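Local coordinates for protein histidinol-phosphatase (Listeria monocytogenes serotype 4b str. H7858, PDB 6NLR) that probably hydrolyses L-histidinol phosphate to histidinol in histidine biosynthesis, using a trinuclear metal site in a PHP-type barrel domain, at residues T9-H14 with K73-I78; D33-V38 with S84-H89; F103-L108 with E168-L173; E126-F131 with V146-G151; Y219-N224 with L249-V254. All coordinates share one frame; numbering follows the deposited sequence. Where two conformers were deposited one is given.

Contact 1 (T9-H14 with K73-I78); sequences TEFCPH and KKMNHI
K74 NZ and E10 OE2 form a salt bridge of 2.7 Å, in which the ammonium meets the oxygen from above the carboxylate plane, 39° out of it. A bend at chi4 (-64°), the torsion that places NZ, sets the lysine ammonium beside E10 OE2, and the same ammonium has a second carboxylate partner in D19. E10 is held at its other oxygen as well, where OE1 accepts from the backbone N of V20. Here the loop that follows strand 3-7 of the PHP barrel meets the outer helix 68-81. The loop makes a type I turn from T9 to C12 and an ST turn in which F11 N donates to T9 OG1 (3.0 Å); that hydroxyl is also bonded to E39. Beside the salt bridge, the selenomethionine M75 puts its CE against T9 and F11. This methyl sits 3.4 Å from F11 CD1, oblique to the ring, as the two side chains slide past each other in opposite directions. It meets T9 tip to tip, 3.8 Å from CG2. Farther along the loop, H14 is a manganese ligand together with H40 and H260.

Contact 2 (D33-V38 with S84-H89); sequences DEYSIV and SDLLIH
Strands 34-38 and 87-89 run parallel, 21° apart with axes 4.6 Å from each other, as neighbours in the sheet of the PHP barrel. E34 pairs with L87, Y35 with I88 and S36 with H89, and the bonds alternate between strands as parallel pairing requires: L87 N to D33 O, Y35 N to L87 O, H89 N to Y35 O and I37 N to H89 O, each 2.9 Å. On the face bearing Y35 and I88 the packing is apolar. L86 CD2 lies 3.6 Å from Y35 CB, while I37 CD1 reaches I88 CG2 at 3.7 Å; helix 68-81 adds Y71 and M75 against I37. The face of E34, S36, L87 and H89 carries the polar contacts. S36 OG approaches H89 CB but is bonded to D117. H89 ND1 is hydrogen-bonded to D116, so both ring nitrogens have a carboxylate partner, which would limit rotation of the ring. E34, with CG anti to the backbone N (chi1 -166°) and an extended chain, crosses H89 obliquely. Its OE2 accepts from H89 NE2 at 2.6 Å through the anti lone pair, only 2° out of the imidazole plane.

Contact 3 (F103-L108 with E168-L173); sequences FTRDFL and EADLGL
Where the loop between helix 152-168 and strand 178-179 passes helix 101-111, R105 grips the main-chain oxygen of D170, the residue whose side chain makes an Asx turn: D170 OD1 accepts from G172 N at 3.2 Å. The grip is side-on, with two nitrogens. R105 NH2 is 2.9 Å from D170 O and lies nearly along the C=O axis (173°), whereas NE, at 3.1 Å, is tilted 34° from the carbonyl plane. D170 O stays close to the guanidinium plane in both bonds. A bend at chi3 (-50°) brings NE beside that oxygen. NH1 forms a salt bridge with D102 of the same helix, so all three guanidinium nitrogens have a partner. Beside this polar grip, L171 CB is 3.8 Å from L108 CD1, and L171 CD1 is 4.0 Å from T104 CG2. T104 and L108 also touch V94 of strand 87-95. This is peripheral helix-to-loop packing of a beta/alpha barrel, with an arginine fastening a connecting loop by its main-chain carbonyl.

Contact 4 (E126-F131 with V146-G151); sequences EGQGGF and VQFYGG
A beta hairpin at the edge of the barrel sheet, joining strands 117-127 and 130-133, rests the end of its first strand and the start of its turn on the C-terminal turn of helix 138-149, where F148 lies against G127. The hairpin turn is of type II, from G127 to G130, closed by backbone bonds from G127 N to G130 O (2.8 Å) and from G130 N to G127 O (3.3 Å). F148 carries most of the contact. Its CG is anti to the backbone N (chi1 -176°), on a CB directed at the hairpin, and the ring lies against the glycine backbone: G127 CA stands 3.7 Å from the centroid of the F148 ring and 13° off its normal, a CH-pi contact over the face. G127 C lies above the same ring, offset toward the rim. Around the phenyl, Q128 NE2 meets the edge in plane, 3.5 Å from F148 CD1, with amide and ring planes 65° apart. The neighbouring Y149 brings OH to 2.6 Å from E126 O, a weak hydrogen bond. F148 presents its edge to the face of Y149, with F148 CD2 3.6 Å above the plane of the Y149 ring and over its centre; Q154 and A158 of helix 152-168 touch the tyrosine. A backbone bond between Q128 and G144 adds a further tie to helix 138-149. This is a surface beta-hairpin-to-helix contact, with a glycine-on-phenylalanine CH-pi contact at the turn.

Contact 5 (Y219-N224 with L249-V254); sequences YELDFN and LQIPFV
Backbone bonding sets the register of parallel strands 220-224 and 253-254. L221 N donates to P252 O (3.0 Å), V254 N to L221 O (3.0 Å) and F223 N to V254 O (2.9 Å), with helix 240-248 making the beta-alpha-beta crossover. Most apolar contacts lie on the side of L221 and F253, which point the same way side by side. L221 CB is 3.5 Å from F253 CE1, and L221 CG meets I251 CG2 at 3.9 Å; A246 of the crossover helix touches L221 and F253. F223 turns an edge toward the face of F253 in an offset edge-to-face pair, planes 87° apart. Among polar groups, E220 CB lies 3.2 Å from P252 O and its carboxylate carbon CD 3.8 Å from V254 CG2, while OE2 forms a salt bridge with R178. A water donates to D222 OD1 (2.8 Å) and V254 O, N224 ND2 and H181 N bond to D222 OD2, and N224 ND2 also bonds to D258. The chemistry implies an apolar, helix-covered side and a second-shell D222-N224 network that may help position the cobalt ligand D258.

How the contacts relate
Contacts 1 and 2 are joined physically: T9 CG2 lies 3.4 Å from I37 CG2, M75 SE is 3.8 Å from I37 CD1, and their segments alternate along the chain. Contact 2 and contact 4 reach the same sheet through neighbouring strands 87-95 and 117-127, but their centres are 39 Å apart on opposite sides of the chain's centre. Contact 4 falls within the sequence span bridged by contact 3. The nearest atoms of contacts 3 and 5 are about 5 Å apart, without touching. Relative to the metals, contact 1 supplies manganese ligand H14, and the D222 side chain of contact 5 is about 6 Å from cobalt and from a manganese. The I37 side chain of contact 2 is about 10 Å from cobalt.

Contact 1 (T9-H14 with K73-I78)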
# COMPACT_ATOMS: atom_id res chain seq x y z
N THR A 9 0.03 -3.07 12.53
CA THR A 9 0.17 -3.25 13.99
C THR A 9 -1.16 -2.96 14.68
O THR A 9 -2.14 -2.61 13.99
CB THR A 9 1.25 -2.31 14.53
OG1 THR A 9 0.77 -0.95 14.48
CG2 THR A 9 2.54 -2.40 13.76
N GLU A 10 -1.16 -3.03 16.01
CA GLU A 10 -2.30 -2.61 16.87
C GLU A 10 -2.55 -1.11 16.72
O GLU A 10 -3.62 -0.67 17.13
CB GLU A 10 -2.09 -3.02 18.34
CG GLU A 10 -0.94 -2.30 19.06
CD GLU A 10 0.47 -2.88 18.86
OE1 GLU A 10 0.70 -3.71 17.93
OE2 GLU A 10 1.37 -2.47 19.61
N PHE A 11 -1.63 -0.33 16.14
CA PHE A 11 -1.83 1.14 15.93
C PHE A 11 -2.73 1.40 14.71
O PHE A 11 -3.08 2.55 14.45
CB PHE A 11 -0.48 1.86 15.85
CG PHE A 11 0.16 2.04 17.20
CD1 PHE A 11 0.98 1.06 17.75
CD2 PHE A 11 -0.08 3.18 17.95
CE1 PHE A 11 1.55 1.23 19.01
CE2 PHE A 11 0.47 3.34 19.21
CZ PHE A 11 1.29 2.37 19.73
N CYS A 12 -3.10 0.36 13.97
CA CYS A 12 -4.00 0.46 12.80
C CYS A 12 -5.44 0.35 13.29
O CYS A 12 -5.86 -0.73 13.70
CB CYS A 12 -3.70 -0.64 11.79
SG CYS A 12 -4.75 -0.49 10.33
N PRO A 13 -6.27 1.41 13.22
CA PRO A 13 -7.64 1.35 13.75
C PRO A 13 -8.54 0.33 13.02
O PRO A 13 -9.44 -0.16 13.63
CB PRO A 13 -8.19 2.79 13.62
CG PRO A 13 -6.96 3.65 13.32
CD PRO A 13 -5.96 2.73 12.64
N HIS A 14 -8.26 -0.02 11.76
CA HIS A 14 -9.07 -0.99 10.97
C HIS A 14 -8.44 -2.39 10.96
O HIS A 14 -8.95 -3.25 10.23
CB HIS A 14 -9.30 -0.48 9.55
CG HIS A 14 -8.06 -0.15 8.78
ND1 HIS A 14 -7.38 -1.06 8.00
CD2 HIS A 14 -7.39 1.01 8.65
CE1 HIS A 14 -6.34 -0.47 7.45
NE2 HIS A 14 -6.32 0.79 7.83
N LYS A 73 7.93 4.38 20.03
CA LYS A 73 8.43 3.74 21.26
C LYS A 73 8.19 2.22 21.17
O LYS A 73 9.14 1.46 21.42
CB LYS A 73 7.76 4.35 22.49
CG LYS A 73 8.15 3.70 23.79
CD LYS A 73 7.38 4.23 24.96
CE LYS A 73 7.77 3.55 26.25
NZ LYS A 73 6.68 3.68 27.23
N LYS A 74 6.97 1.79 20.85
CA LYS A 74 6.62 0.34 20.82
C LYS A 74 7.45 -0.36 19.75
O LYS A 74 8.02 -1.41 20.01
CB LYS A 74 5.12 0.15 20.60
CG LYS A 74 4.67 -1.30 20.45
CD LYS A 74 4.95 -2.16 21.66
CE LYS A 74 4.55 -3.60 21.46
NZ LYS A 74 3.09 -3.72 21.28
N MSE A 75 7.52 0.20 18.53
CA MSE A 75 8.18 -0.51 17.44
C MSE A 75 9.69 -0.60 17.69
O MSE A 75 10.30 -1.59 17.32
CB MSE A 75 7.90 0.14 16.08
CG MSE A 75 6.44 0.14 15.64
SE MSE A 75 5.43 -1.45 16.24
CE MSE A 75 3.75 -0.75 16.98
N ASN A 76 10.30 0.46 18.23
CA ASN A 76 11.72 0.46 18.54
C ASN A 76 12.00 -0.60 19.61
O ASN A 76 13.03 -1.28 19.53
CB ASN A 76 12.23 1.85 18.97
CG ASN A 76 12.58 2.71 17.76
OD1 ASN A 76 11.93 3.72 17.46
ND2 ASN A 76 13.57 2.27 17.00
N HIS A 77 11.10 -0.77 20.57
CA HIS A 77 11.23 -1.83 21.61
C HIS A 77 11.25 -3.21 20.93
O HIS A 77 12.11 -4.05 21.25
CB HIS A 77 10.10 -1.68 22.63
CG HIS A 77 9.91 -2.87 23.51
ND1 HIS A 77 10.82 -3.21 24.46
CD2 HIS A 77 8.91 -3.79 23.59
CE1 HIS A 77 10.44 -4.31 25.06
NE2 HIS A 77 9.26 -4.69 24.55
N ILE A 78 10.31 -3.45 20.01
CA ILE A 78 10.16 -4.78 19.34
C ILE A 78 11.38 -5.03 18.44
O ILE A 78 11.89 -6.14 18.44
CB ILE A 78 8.83 -4.83 18.56
CG1 ILE A 78 7.64 -4.76 19.52
CG2 ILE A 78 8.78 -6.05 17.68
CD1 ILE A 78 7.62 -5.87 20.53

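Contact 2 (D33-V38 with S84-H89)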
# COMPACT_ATOMS: atom_id res chain seq x y z
N ASP A 33 13.67 -13.38 7.78
CA ASP A 33 14.86 -12.77 8.43
C ASP A 33 14.79 -11.24 8.33
O ASP A 33 15.59 -10.60 8.98
CB ASP A 33 16.16 -13.35 7.88
CG ASP A 33 16.15 -13.52 6.39
OD1 ASP A 33 15.95 -12.49 5.72
OD2 ASP A 33 16.26 -14.70 5.93
N GLU A 34 13.82 -10.68 7.62
CA GLU A 34 13.70 -9.20 7.48
C GLU A 34 12.22 -8.83 7.40
O GLU A 34 11.45 -9.53 6.72
CB GLU A 34 14.48 -8.75 6.27
CG GLU A 34 14.69 -7.27 6.23
CD GLU A 34 15.69 -6.83 5.17
OE1 GLU A 34 16.18 -7.69 4.46
OE2 GLU A 34 15.95 -5.62 5.07
N TYR A 35 11.83 -7.77 8.11
CA TYR A 35 10.41 -7.48 8.43
C TYR A 35 10.25 -5.97 8.61
O TYR A 35 10.93 -5.41 9.48
CB TYR A 35 10.06 -8.31 9.66
CG TYR A 35 8.62 -8.27 10.10
CD1 TYR A 35 8.15 -7.22 10.88
CD2 TYR A 35 7.75 -9.31 9.83
CE1 TYR A 35 6.86 -7.19 11.36
CE2 TYR A 35 6.44 -9.28 10.28
CZ TYR A 35 6.00 -8.23 11.06
OH TYR A 35 4.72 -8.20 11.55
N SER A 36 9.39 -5.35 7.81
CA SER A 36 9.10 -3.90 7.86
C SER A 36 7.72 -3.66 8.48
O SER A 36 6.70 -4.20 7.99
CB SER A 36 9.25 -3.24 6.51
OG SER A 36 10.62 -3.22 6.10
N ILE A 37 7.71 -2.86 9.53
CA ILE A 37 6.50 -2.28 10.15
C ILE A 37 6.29 -0.93 9.47
O ILE A 37 7.10 -0.01 9.73
CB ILE A 37 6.67 -2.15 11.66
CG1 ILE A 37 7.00 -3.51 12.30
CG2 ILE A 37 5.42 -1.52 12.25
CD1 ILE A 37 7.54 -3.39 13.69
N VAL A 38 5.26 -0.85 8.63
CA VAL A 38 4.96 0.36 7.86
C VAL A 38 3.49 0.72 8.12
O VAL A 38 2.62 0.52 7.25
CB VAL A 38 5.33 0.19 6.37
CG1 VAL A 38 6.84 0.28 6.20
CG2 VAL A 38 4.82 -1.12 5.79
N SER A 84 18.22 -10.33 17.34
CA SER A 84 19.04 -11.55 17.13
C SER A 84 18.30 -12.53 16.21
O SER A 84 18.97 -13.39 15.66
CB SER A 84 19.48 -12.18 18.44
OG SER A 84 18.37 -12.68 19.14
N ASP A 85 16.98 -12.41 16.01
CA ASP A 85 16.19 -13.36 15.19
C ASP A 85 15.77 -12.76 13.84
O ASP A 85 15.56 -13.53 12.91
CB ASP A 85 14.91 -13.76 15.93
CG ASP A 85 15.14 -14.40 17.28
OD1 ASP A 85 15.51 -15.58 17.29
OD2 ASP A 85 14.90 -13.72 18.30
N LEU A 86 15.60 -11.45 13.75
CA LEU A 86 14.84 -10.78 12.66
C LEU A 86 15.36 -9.34 12.56
O LEU A 86 15.38 -8.67 13.60
CB LEU A 86 13.35 -10.79 13.05
CG LEU A 86 12.37 -10.43 11.95
CD1 LEU A 86 12.37 -11.50 10.88
CD2 LEU A 86 10.96 -10.28 12.50
N LEU A 87 15.73 -8.89 11.36
CA LEU A 87 16.02 -7.47 11.11
C LEU A 87 14.68 -6.74 10.90
O LEU A 87 14.02 -7.00 9.87
CB LEU A 87 16.96 -7.33 9.92
CG LEU A 87 17.28 -5.88 9.53
CD1 LEU A 87 17.85 -5.12 10.73
CD2 LEU A 87 18.24 -5.85 8.33
N ILE A 88 14.31 -5.88 11.83
CA ILE A 88 13.03 -5.11 11.78
C ILE A 88 13.31 -3.69 11.32
O ILE A 88 14.17 -3.04 11.90
CB ILE A 88 12.30 -5.20 13.13
CG1 ILE A 88 11.89 -6.66 13.38
CG2 ILE A 88 11.12 -4.24 13.16
CD1 ILE A 88 11.26 -6.93 14.71
N HIS A 89 12.60 -3.24 10.29
CA HIS A 89 12.61 -1.83 9.84
C HIS A 89 11.31 -1.18 10.33
O HIS A 89 10.29 -1.89 10.48
CB HIS A 89 12.78 -1.72 8.32
CG HIS A 89 13.98 -2.41 7.78
ND1 HIS A 89 15.25 -2.03 8.09
CD2 HIS A 89 14.10 -3.47 6.92
CE1 HIS A 89 16.12 -2.81 7.45
NE2 HIS A 89 15.43 -3.71 6.73

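Contact 3 (F103-L108 with E168-L173)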
# COMPACT_ATOMS: atom_id res chain seq x y z
N PHE A 103 1.54 18.93 2.76
CA PHE A 103 1.30 18.22 4.04
C PHE A 103 2.24 17.00 4.08
O PHE A 103 2.92 16.79 5.08
CB PHE A 103 -0.15 17.77 4.22
CG PHE A 103 -0.31 16.72 5.28
CD1 PHE A 103 -0.34 17.07 6.62
CD2 PHE A 103 -0.31 15.37 4.95
CE1 PHE A 103 -0.43 16.10 7.61
CE2 PHE A 103 -0.39 14.39 5.93
CZ PHE A 103 -0.45 14.76 7.26
N THR A 104 2.27 16.20 3.02
CA THR A 104 3.00 14.92 3.04
C THR A 104 4.50 15.20 3.17
O THR A 104 5.16 14.52 3.96
CB THR A 104 2.63 14.09 1.81
OG1 THR A 104 1.20 13.97 1.79
CG2 THR A 104 3.29 12.73 1.81
N ARG A 105 5.01 16.18 2.43
CA ARG A 105 6.43 16.60 2.44
C ARG A 105 6.79 17.06 3.86
O ARG A 105 7.86 16.64 4.35
CB ARG A 105 6.67 17.68 1.37
CG ARG A 105 8.11 18.16 1.24
CD ARG A 105 8.29 19.32 0.27
NE ARG A 105 7.65 19.02 -1.00
CZ ARG A 105 6.56 19.62 -1.48
NH1 ARG A 105 5.96 20.60 -0.82
NH2 ARG A 105 6.06 19.22 -2.64
N ASP A 106 5.95 17.88 4.50
CA ASP A 106 6.22 18.39 5.87
C ASP A 106 6.24 17.21 6.85
O ASP A 106 7.11 17.18 7.71
CB ASP A 106 5.19 19.44 6.30
CG ASP A 106 5.32 20.76 5.55
OD1 ASP A 106 6.31 20.93 4.79
OD2 ASP A 106 4.42 21.61 5.72
N PHE A 107 5.33 16.25 6.69
CA PHE A 107 5.24 15.07 7.59
C PHE A 107 6.54 14.26 7.43
O PHE A 107 7.17 13.88 8.44
CB PHE A 107 3.99 14.24 7.29
CG PHE A 107 3.98 12.93 8.04
CD1 PHE A 107 3.48 12.85 9.32
CD2 PHE A 107 4.54 11.79 7.48
CE1 PHE A 107 3.52 11.65 10.02
CE2 PHE A 107 4.55 10.59 8.17
CZ PHE A 107 4.06 10.53 9.44
N LEU A 108 6.93 13.98 6.19
CA LEU A 108 8.13 13.15 5.91
C LEU A 108 9.39 13.87 6.38
O LEU A 108 10.27 13.20 6.95
CB LEU A 108 8.16 12.83 4.42
CG LEU A 108 7.11 11.84 3.94
CD1 LEU A 108 7.09 11.77 2.42
CD2 LEU A 108 7.40 10.47 4.52
N GLU A 168 6.01 10.66 -9.61
CA GLU A 168 6.60 11.94 -10.07
C GLU A 168 6.79 12.88 -8.87
O GLU A 168 7.63 13.73 -8.97
CB GLU A 168 5.69 12.64 -11.08
CG GLU A 168 5.58 11.92 -12.42
CD GLU A 168 4.42 12.37 -13.32
OE1 GLU A 168 3.39 12.94 -12.81
OE2 GLU A 168 4.52 12.13 -14.54
N ALA A 169 6.03 12.73 -7.80
CA ALA A 169 5.93 13.73 -6.71
C ALA A 169 7.30 13.99 -6.05
O ALA A 169 8.04 13.03 -5.78
CB ALA A 169 4.92 13.29 -5.69
N ASP A 170 7.61 15.25 -5.80
CA ASP A 170 8.72 15.71 -4.93
C ASP A 170 8.20 15.75 -3.49
O ASP A 170 7.55 16.73 -3.14
CB ASP A 170 9.25 17.07 -5.41
CG ASP A 170 10.03 17.86 -4.36
OD1 ASP A 170 10.58 17.22 -3.43
OD2 ASP A 170 10.06 19.13 -4.46
N LEU A 171 8.46 14.72 -2.69
CA LEU A 171 8.03 14.67 -1.26
C LEU A 171 9.27 14.73 -0.36
O LEU A 171 9.22 14.30 0.82
CB LEU A 171 7.19 13.42 -1.05
CG LEU A 171 5.92 13.35 -1.91
CD1 LEU A 171 5.16 12.06 -1.69
CD2 LEU A 171 5.00 14.55 -1.65
N GLY A 172 10.36 15.26 -0.90
CA GLY A 172 11.62 15.50 -0.17
C GLY A 172 12.46 14.23 -0.05
O GLY A 172 12.12 13.20 -0.65
N LEU A 173 13.51 14.30 0.76
CA LEU A 173 14.56 13.26 0.88
C LEU A 173 13.97 11.97 1.43
O LEU A 173 14.49 10.90 1.07
CB LEU A 173 15.64 13.81 1.82
CG LEU A 173 16.79 12.86 2.15
CD1 LEU A 173 17.46 12.31 0.89
CD2 LEU A 173 17.79 13.59 3.02

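Contact 4 (E126-F131 with V146-G151)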
# COMPACT_ATOMS: atom_id res chain seq x y z
N GLU A 126 -10.30 11.64 -6.09
CA GLU A 126 -11.47 12.54 -6.25
C GLU A 126 -12.64 11.70 -6.76
O GLU A 126 -12.45 10.92 -7.73
CB GLU A 126 -11.16 13.70 -7.20
CG GLU A 126 -12.42 14.29 -7.78
CD GLU A 126 -12.30 15.72 -8.27
OE1 GLU A 126 -11.14 16.19 -8.43
OE2 GLU A 126 -13.36 16.34 -8.49
N GLY A 127 -13.80 11.85 -6.13
CA GLY A 127 -15.01 11.13 -6.55
C GLY A 127 -16.24 11.93 -6.23
O GLY A 127 -16.15 13.17 -6.07
N GLN A 128 -17.37 11.24 -6.12
CA GLN A 128 -18.70 11.86 -5.94
C GLN A 128 -18.71 12.50 -4.55
O GLN A 128 -18.61 11.74 -3.55
CB GLN A 128 -19.78 10.81 -6.14
CG GLN A 128 -21.18 11.38 -6.22
CD GLN A 128 -21.42 12.30 -7.39
OE1 GLN A 128 -22.14 13.29 -7.27
NE2 GLN A 128 -20.84 11.98 -8.53
N GLY A 129 -18.79 13.83 -4.50
CA GLY A 129 -18.97 14.59 -3.24
C GLY A 129 -17.66 14.97 -2.58
O GLY A 129 -17.72 15.64 -1.53
N GLY A 130 -16.51 14.53 -3.12
CA GLY A 130 -15.18 14.83 -2.57
C GLY A 130 -14.27 13.63 -2.73
O GLY A 130 -14.58 12.76 -3.60
N PHE A 131 -13.23 13.53 -1.91
CA PHE A 131 -12.29 12.39 -1.97
C PHE A 131 -13.02 11.13 -1.51
O PHE A 131 -13.85 11.19 -0.58
CB PHE A 131 -11.02 12.64 -1.16
CG PHE A 131 -10.05 13.56 -1.85
CD1 PHE A 131 -9.29 13.10 -2.91
CD2 PHE A 131 -9.91 14.88 -1.43
CE1 PHE A 131 -8.39 13.93 -3.55
CE2 PHE A 131 -9.02 15.72 -2.09
CZ PHE A 131 -8.28 15.24 -3.15
N VAL A 146 -16.32 4.45 -9.42
CA VAL A 146 -16.62 3.82 -10.75
C VAL A 146 -17.68 4.67 -11.47
O VAL A 146 -17.46 5.05 -12.66
CB VAL A 146 -17.02 2.35 -10.60
CG1 VAL A 146 -17.43 1.78 -11.95
CG2 VAL A 146 -15.86 1.54 -9.99
N GLN A 147 -18.80 4.94 -10.81
CA GLN A 147 -19.89 5.74 -11.39
C GLN A 147 -19.39 7.16 -11.70
O GLN A 147 -19.82 7.73 -12.71
CB GLN A 147 -21.10 5.71 -10.46
CG GLN A 147 -21.87 4.40 -10.56
CD GLN A 147 -23.07 4.36 -9.64
OE1 GLN A 147 -23.92 3.48 -9.74
NE2 GLN A 147 -23.18 5.35 -8.78
N PHE A 148 -18.52 7.72 -10.86
CA PHE A 148 -17.99 9.10 -11.05
C PHE A 148 -17.18 9.16 -12.35
O PHE A 148 -17.40 10.15 -13.12
CB PHE A 148 -17.15 9.53 -9.85
CG PHE A 148 -16.64 10.95 -9.91
CD1 PHE A 148 -17.46 12.01 -9.56
CD2 PHE A 148 -15.32 11.21 -10.26
CE1 PHE A 148 -16.97 13.31 -9.58
CE2 PHE A 148 -14.84 12.52 -10.30
CZ PHE A 148 -15.66 13.56 -9.95
N TYR A 149 -16.30 8.17 -12.60
CA TYR A 149 -15.36 8.18 -13.75
C TYR A 149 -16.02 7.62 -15.00
O TYR A 149 -15.51 7.91 -16.08
CB TYR A 149 -14.03 7.54 -13.37
CG TYR A 149 -13.20 8.42 -12.48
CD1 TYR A 149 -12.61 9.58 -12.95
CD2 TYR A 149 -13.08 8.14 -11.13
CE1 TYR A 149 -11.89 10.42 -12.11
CE2 TYR A 149 -12.34 8.95 -10.28
CZ TYR A 149 -11.76 10.10 -10.77
OH TYR A 149 -11.07 10.90 -9.91
N GLY A 150 -17.14 6.92 -14.86
CA GLY A 150 -17.95 6.43 -15.99
C GLY A 150 -17.85 4.93 -16.23
O GLY A 150 -18.41 4.49 -17.20
N GLY A 151 -17.16 4.17 -15.38
CA GLY A 151 -17.06 2.71 -15.54
C GLY A 151 -15.76 2.18 -14.99
O GLY A 151 -14.89 2.97 -14.58

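Contact 5 (Y219-N224 with L249-V254)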
# COMPACT_ATOMS: atom_id res chain seq x y z
N TYR A 219 13.15 3.34 -8.31
CA TYR A 219 12.17 2.95 -7.28
C TYR A 219 12.00 1.43 -7.32
O TYR A 219 12.55 0.75 -8.22
CB TYR A 219 10.85 3.69 -7.48
CG TYR A 219 10.81 5.15 -7.10
CD1 TYR A 219 11.88 5.80 -6.49
CD2 TYR A 219 9.65 5.88 -7.31
CE1 TYR A 219 11.80 7.14 -6.13
CE2 TYR A 219 9.57 7.22 -6.97
CZ TYR A 219 10.65 7.86 -6.39
OH TYR A 219 10.54 9.17 -6.03
N GLU A 220 11.24 0.89 -6.38
CA GLU A 220 10.92 -0.55 -6.39
C GLU A 220 9.42 -0.69 -6.14
O GLU A 220 8.76 0.34 -5.86
CB GLU A 220 11.80 -1.30 -5.39
CG GLU A 220 11.66 -0.79 -3.98
CD GLU A 220 12.56 -1.46 -2.94
OE1 GLU A 220 13.49 -2.22 -3.34
OE2 GLU A 220 12.34 -1.20 -1.71
N LEU A 221 8.91 -1.91 -6.26
CA LEU A 221 7.47 -2.21 -6.15
C LEU A 221 7.20 -3.17 -5.00
O LEU A 221 7.98 -4.13 -4.81
CB LEU A 221 6.96 -2.76 -7.48
CG LEU A 221 7.03 -1.78 -8.64
CD1 LEU A 221 6.64 -2.44 -9.95
CD2 LEU A 221 6.17 -0.57 -8.34
N ASP A 222 6.14 -2.86 -4.25
CA ASP A 222 5.42 -3.72 -3.28
C ASP A 222 4.79 -4.86 -4.07
O ASP A 222 3.88 -4.57 -4.88
CB ASP A 222 4.42 -2.83 -2.54
CG ASP A 222 3.53 -3.45 -1.46
OD1 ASP A 222 4.04 -4.25 -0.67
OD2 ASP A 222 2.32 -3.05 -1.41
N PHE A 223 5.27 -6.09 -3.92
CA PHE A 223 4.60 -7.28 -4.50
C PHE A 223 3.64 -7.76 -3.42
O PHE A 223 4.04 -8.50 -2.49
CB PHE A 223 5.58 -8.37 -4.94
CG PHE A 223 4.90 -9.57 -5.55
CD1 PHE A 223 4.28 -10.53 -4.75
CD2 PHE A 223 4.87 -9.75 -6.92
CE1 PHE A 223 3.66 -11.64 -5.31
CE2 PHE A 223 4.24 -10.85 -7.48
CZ PHE A 223 3.63 -11.80 -6.68
N ASN A 224 2.39 -7.29 -3.51
CA ASN A 224 1.42 -7.34 -2.40
C ASN A 224 0.45 -8.52 -2.60
O ASN A 224 -0.28 -8.56 -3.61
CB ASN A 224 0.80 -5.96 -2.26
CG ASN A 224 -0.08 -5.80 -1.04
OD1 ASN A 224 -0.89 -6.68 -0.74
ND2 ASN A 224 0.09 -4.68 -0.35
N LEU A 249 12.38 -4.88 -16.98
CA LEU A 249 13.03 -3.55 -16.75
C LEU A 249 13.97 -3.61 -15.54
O LEU A 249 14.53 -2.60 -15.19
CB LEU A 249 11.93 -2.49 -16.56
CG LEU A 249 11.12 -2.17 -17.81
CD1 LEU A 249 9.92 -1.30 -17.51
CD2 LEU A 249 11.98 -1.49 -18.86
N GLN A 250 14.12 -4.77 -14.90
CA GLN A 250 14.91 -5.00 -13.67
C GLN A 250 14.48 -4.06 -12.55
O GLN A 250 15.32 -3.56 -11.83
CB GLN A 250 16.39 -4.86 -14.00
CG GLN A 250 16.83 -5.81 -15.10
CD GLN A 250 18.24 -5.45 -15.45
OE1 GLN A 250 18.46 -4.60 -16.31
NE2 GLN A 250 19.19 -5.99 -14.71
N ILE A 251 13.18 -3.84 -12.40
CA ILE A 251 12.59 -3.16 -11.22
C ILE A 251 12.50 -4.20 -10.11
O ILE A 251 11.86 -5.25 -10.27
CB ILE A 251 11.22 -2.58 -11.54
CG1 ILE A 251 11.28 -1.50 -12.63
CG2 ILE A 251 10.56 -2.10 -10.27
CD1 ILE A 251 9.92 -1.14 -13.25
N PRO A 252 13.12 -3.94 -8.94
CA PRO A 252 13.04 -4.87 -7.82
C PRO A 252 11.62 -4.90 -7.25
O PRO A 252 10.95 -3.87 -7.18
CB PRO A 252 14.01 -4.33 -6.76
CG PRO A 252 14.86 -3.30 -7.52
CD PRO A 252 13.95 -2.78 -8.62
N PHE A 253 11.24 -6.08 -6.79
CA PHE A 253 10.01 -6.35 -6.00
C PHE A 253 10.42 -6.74 -4.58
O PHE A 253 11.41 -7.42 -4.43
CB PHE A 253 9.20 -7.48 -6.64
CG PHE A 253 8.37 -7.05 -7.82
CD1 PHE A 253 7.16 -6.40 -7.64
CD2 PHE A 253 8.82 -7.29 -9.12
CE1 PHE A 253 6.41 -6.01 -8.73
CE2 PHE A 253 8.05 -6.92 -10.20
CZ PHE A 253 6.85 -6.28 -10.01
N VAL A 254 9.67 -6.26 -3.60
CA VAL A 254 9.73 -6.75 -2.20
C VAL A 254 8.36 -7.34 -1.87
O VAL A 254 7.36 -6.61 -1.97
CB VAL A 254 10.10 -5.61 -1.23
CG1 VAL A 254 10.23 -6.12 0.20
CG2 VAL A 254 11.36 -4.88 -1.69
O HOH W 1 6.66 -4.49 0.15